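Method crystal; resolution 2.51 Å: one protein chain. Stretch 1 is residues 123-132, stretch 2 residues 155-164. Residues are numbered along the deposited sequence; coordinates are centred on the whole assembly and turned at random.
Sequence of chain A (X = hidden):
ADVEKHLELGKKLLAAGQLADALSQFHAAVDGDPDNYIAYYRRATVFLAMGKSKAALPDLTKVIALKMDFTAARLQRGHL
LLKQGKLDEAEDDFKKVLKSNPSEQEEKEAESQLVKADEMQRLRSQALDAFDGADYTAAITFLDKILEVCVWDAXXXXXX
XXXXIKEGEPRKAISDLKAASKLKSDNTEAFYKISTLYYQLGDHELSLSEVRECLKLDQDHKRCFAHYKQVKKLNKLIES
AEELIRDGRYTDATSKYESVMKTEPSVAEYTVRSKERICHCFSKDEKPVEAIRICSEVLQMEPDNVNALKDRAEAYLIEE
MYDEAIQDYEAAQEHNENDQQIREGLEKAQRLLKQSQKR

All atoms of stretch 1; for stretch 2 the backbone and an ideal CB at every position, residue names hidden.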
# COMPACT_ATOMS: atom_id res chain seq x y z
N LEU A 123 21.47 -8.47 -11.68
CA LEU A 123 20.89 -7.41 -10.85
C LEU A 123 20.28 -7.96 -9.57
O LEU A 123 20.29 -7.31 -8.53
CB LEU A 123 19.84 -6.62 -11.64
CG LEU A 123 20.25 -5.47 -12.55
CD1 LEU A 123 19.05 -5.01 -13.35
CD2 LEU A 123 20.84 -4.30 -11.75
N ARG A 124 19.74 -9.17 -9.65
CA ARG A 124 19.16 -9.83 -8.49
C ARG A 124 20.23 -10.10 -7.43
O ARG A 124 20.04 -9.79 -6.26
CB ARG A 124 18.46 -11.11 -8.92
CG ARG A 124 17.50 -11.62 -7.93
CD ARG A 124 16.73 -12.79 -8.49
NE ARG A 124 15.62 -13.13 -7.60
CZ ARG A 124 15.71 -14.03 -6.64
NH1 ARG A 124 16.84 -14.69 -6.45
NH2 ARG A 124 14.68 -14.26 -5.85
N SER A 125 21.37 -10.65 -7.84
CA SER A 125 22.52 -10.86 -6.95
C SER A 125 22.94 -9.56 -6.26
O SER A 125 23.09 -9.52 -5.05
CB SER A 125 23.71 -11.45 -7.70
OG SER A 125 23.43 -12.78 -8.06
N GLN A 126 23.11 -8.49 -7.05
CA GLN A 126 23.46 -7.18 -6.53
C GLN A 126 22.42 -6.62 -5.55
O GLN A 126 22.79 -5.97 -4.56
CB GLN A 126 23.65 -6.22 -7.69
CG GLN A 126 24.80 -6.61 -8.61
CD GLN A 126 25.03 -5.58 -9.70
OE1 GLN A 126 24.13 -5.28 -10.49
NE2 GLN A 126 26.23 -5.03 -9.74
N ALA A 127 21.14 -6.88 -5.81
CA ALA A 127 20.06 -6.44 -4.95
C ALA A 127 20.08 -7.22 -3.63
O ALA A 127 20.05 -6.61 -2.57
CB ALA A 127 18.71 -6.61 -5.65
N LEU A 128 20.11 -8.55 -3.71
CA LEU A 128 20.15 -9.39 -2.52
C LEU A 128 21.42 -9.16 -1.73
O LEU A 128 21.39 -9.16 -0.49
CB LEU A 128 20.07 -10.87 -2.89
CG LEU A 128 18.82 -11.36 -3.59
CD1 LEU A 128 18.85 -12.88 -3.70
CD2 LEU A 128 17.58 -10.89 -2.86
N ASP A 129 22.53 -8.97 -2.44
CA ASP A 129 23.82 -8.71 -1.80
C ASP A 129 23.80 -7.41 -1.02
O ASP A 129 24.25 -7.38 0.12
CB ASP A 129 24.97 -8.72 -2.81
CG ASP A 129 26.29 -8.24 -2.20
OD1 ASP A 129 27.06 -9.10 -1.71
OD2 ASP A 129 26.55 -7.01 -2.18
N ALA A 130 23.27 -6.34 -1.62
CA ALA A 130 23.23 -5.03 -0.98
C ALA A 130 22.33 -5.07 0.26
O ALA A 130 22.65 -4.48 1.29
CB ALA A 130 22.77 -3.96 -1.95
N PHE A 131 21.21 -5.78 0.16
CA PHE A 131 20.30 -5.97 1.27
C PHE A 131 20.95 -6.74 2.43
O PHE A 131 20.90 -6.29 3.58
CB PHE A 131 19.00 -6.65 0.80
CG PHE A 131 17.94 -6.70 1.85
CD1 PHE A 131 17.05 -5.64 2.01
CD2 PHE A 131 17.82 -7.80 2.70
CE1 PHE A 131 16.06 -5.67 3.00
CE2 PHE A 131 16.85 -7.85 3.69
CZ PHE A 131 15.96 -6.78 3.84
N ASP A 132 21.58 -7.88 2.15
CA ASP A 132 22.28 -8.62 3.19
C ASP A 132 23.36 -7.77 3.87
O ASP A 132 23.68 -7.99 5.03
CB ASP A 132 22.92 -9.90 2.63
CG ASP A 132 21.89 -11.01 2.40
OD1 ASP A 132 20.83 -11.01 3.08
OD2 ASP A 132 22.15 -11.88 1.54
N UNK A 155 7.89 -11.19 -4.51
CA UNK A 155 8.84 -11.23 -3.39
C UNK A 155 9.88 -10.09 -3.45
O UNK A 155 10.27 -9.56 -2.41
CB UNK A 155 9.56 -12.58 -3.38
N UNK A 156 10.32 -9.72 -4.65
CA UNK A 156 11.27 -8.63 -4.81
C UNK A 156 10.61 -7.29 -4.54
O UNK A 156 11.25 -6.37 -4.05
CB UNK A 156 11.87 -8.65 -6.22
N UNK A 157 9.33 -7.21 -4.86
CA UNK A 157 8.46 -6.12 -4.44
C UNK A 157 8.44 -5.98 -2.92
O UNK A 157 8.60 -4.88 -2.39
CB UNK A 157 7.04 -6.34 -4.97
N UNK A 158 8.22 -7.08 -2.23
CA UNK A 158 8.20 -7.07 -0.78
C UNK A 158 9.57 -6.75 -0.20
O UNK A 158 9.65 -6.09 0.82
CB UNK A 158 7.71 -8.42 -0.25
N UNK A 159 10.64 -7.21 -0.86
CA UNK A 159 12.00 -6.90 -0.44
C UNK A 159 12.31 -5.41 -0.55
O UNK A 159 12.95 -4.84 0.33
CB UNK A 159 13.00 -7.70 -1.28
N UNK A 160 11.84 -4.77 -1.62
CA UNK A 160 11.96 -3.33 -1.76
C UNK A 160 11.18 -2.61 -0.65
O UNK A 160 11.62 -1.57 -0.16
CB UNK A 160 11.46 -2.89 -3.14
N UNK A 161 10.04 -3.17 -0.27
CA UNK A 161 9.25 -2.61 0.81
C UNK A 161 10.05 -2.63 2.12
O UNK A 161 10.09 -1.63 2.84
CB UNK A 161 7.94 -3.38 0.97
N UNK A 162 10.69 -3.77 2.40
CA UNK A 162 11.58 -3.88 3.55
C UNK A 162 12.60 -2.76 3.51
O UNK A 162 12.91 -2.16 4.55
CB UNK A 162 12.28 -5.24 3.58
N UNK A 163 13.14 -2.46 2.33
CA UNK A 163 14.14 -1.40 2.24
C UNK A 163 13.54 -0.09 2.69
O UNK A 163 14.14 0.66 3.44
CB UNK A 163 14.68 -1.28 0.82
N UNK A 164 12.32 0.15 2.23
CA UNK A 164 11.66 1.40 2.50
C UNK A 164 11.35 1.54 3.98
O UNK A 164 11.53 2.62 4.52
CB UNK A 164 10.38 1.52 1.67

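Both stretches are helical, and their axes run in broadly the same direction, 33° apart, approaching no closer than 11.5 Å. That gap is wide enough for side chains to meet between the backbones, and stretch 1 fills its side of it with Arg124, Ala127, Leu128 and Phe131.

Position 155 directs its CA-to-CB bond toward stretch 1. The ideal CB lies 5.9 Å from NH2 of Arg124, so a medium or long side chain could approach the guanidinium, an acid or a polar group among them, and one that turns elsewhere would do as well. The residue is Glu155, whose end leads away and leaves the facing helix untouched.

Position 156 also points toward stretch 1, with its CA 8.8 Å from the CA of Arg124. The aliphatic stem and guanidinium of Arg124 reach across, while the methyl of Ala127 leaves room beside them. A medium or large apolar side chain would suit, such as leucine, isoleucine or methionine, and an acid could be drawn to the charge. The deposited residue is Leu156, in the m,t rotamer; its CD1 lies 4.1 Å from NE of Arg124, a packing contact in which the guanidinium is met obliquely.

Positions 157 and 158 are out of reach of stretch 1, which therefore places little constraint on them beyond compatibility with a helix. They are Arg157 and Glu158.

Position 159 is one turn beyond 155 and faces stretch 1 squarely. Its ideal CB is not yet in contact, but ahead of it lie the CD2 methyl of Leu128 and the ring of Phe131, an apolar hollow that a branched or flexible hydrophobic side chain could fill. Leucine or methionine would be natural choices. Leu159 occupies it in the t,p rotamer. Its CD2 packs 3.8 Å from CD2 of Leu128, while its CD1 sits 3.5 Å from the centroid of the Phe131 ring, only 3° off the normal, making a CH-pi contact over the face.

Position 160 points away and 161 is out of reach, so stretch 1 does not discriminate at either. Arg160 is hydrogen-bonded elsewhere in the structure; Ala161 adds only a methyl.

At position 162 the situation changes: the ideal CB points toward stretch 1 and is already 3.9 Å from CE1 of Phe131. The first carbon already reaches the ring, so alanine or a longer chain able to bend past it would be acceptable. Glu162 is found, its CB 3.8 Å from CE1 of Phe131; the carboxylate makes no contact with stretch 1.

Position 163 points sideways, with its ideal CB 5.1 Å from CE1 of Phe131 and its CA 7.7 Å from the CA of Phe131. A small or medium side chain such as alanine, serine, cysteine or valine seems plausible. Cys163, chi1 m, brings SG to 3.7 Å from CD1 of Phe131, a sulfur-aromatic contact at the ring edge that complements Leu159 over the face.

Position 164 is out of reach and could take many residues; it is Phe164.

Stretch 2 155-164: ELRELRAECF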
# COMPACT_ATOMS: atom_id res chain seq x y z
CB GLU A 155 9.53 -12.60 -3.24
CG GLU A 155 8.83 -13.84 -3.86
CD GLU A 155 7.35 -13.97 -3.53
OE1 GLU A 155 7.01 -14.19 -2.36
OE2 GLU A 155 6.52 -13.88 -4.47
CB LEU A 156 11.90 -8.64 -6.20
CG LEU A 156 12.87 -9.79 -6.47
CD1 LEU A 156 13.70 -9.46 -7.71
CD2 LEU A 156 13.78 -10.05 -5.26
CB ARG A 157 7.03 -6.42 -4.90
CG ARG A 157 6.16 -5.23 -4.97
CD ARG A 157 6.29 -4.66 -6.34
NE ARG A 157 5.68 -3.35 -6.41
CZ ARG A 157 5.28 -2.81 -7.54
NH1 ARG A 157 5.43 -3.49 -8.67
NH2 ARG A 157 4.73 -1.60 -7.54
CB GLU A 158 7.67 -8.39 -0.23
CG GLU A 158 6.19 -8.63 -0.54
CD GLU A 158 5.67 -9.93 0.03
OE1 GLU A 158 6.39 -10.95 -0.03
OE2 GLU A 158 4.53 -9.95 0.54
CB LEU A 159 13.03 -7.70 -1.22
CG LEU A 159 14.50 -7.47 -0.82
CD1 LEU A 159 14.83 -8.14 0.51
CD2 LEU A 159 15.45 -7.96 -1.89
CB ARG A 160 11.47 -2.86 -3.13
CG ARG A 160 11.91 -1.45 -3.50
CD ARG A 160 10.79 -0.69 -4.17
NE ARG A 160 10.99 -0.52 -5.60
CZ ARG A 160 10.01 -0.42 -6.49
NH1 ARG A 160 8.74 -0.52 -6.14
NH2 ARG A 160 10.32 -0.26 -7.77
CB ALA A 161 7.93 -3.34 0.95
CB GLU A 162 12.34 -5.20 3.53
CG GLU A 162 11.77 -6.34 4.34
CD GLU A 162 11.20 -5.91 5.68
OE1 GLU A 162 11.96 -5.55 6.62
OE2 GLU A 162 9.97 -5.94 5.78
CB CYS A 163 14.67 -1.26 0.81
SG CYS A 163 15.73 -2.59 0.34
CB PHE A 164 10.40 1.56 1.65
CG PHE A 164 10.67 1.99 0.23
CD1 PHE A 164 9.99 1.41 -0.84
CD2 PHE A 164 11.62 2.99 -0.04
CE1 PHE A 164 10.25 1.82 -2.15
CE2 PHE A 164 11.88 3.40 -1.35
CZ PHE A 164 11.20 2.81 -2.40
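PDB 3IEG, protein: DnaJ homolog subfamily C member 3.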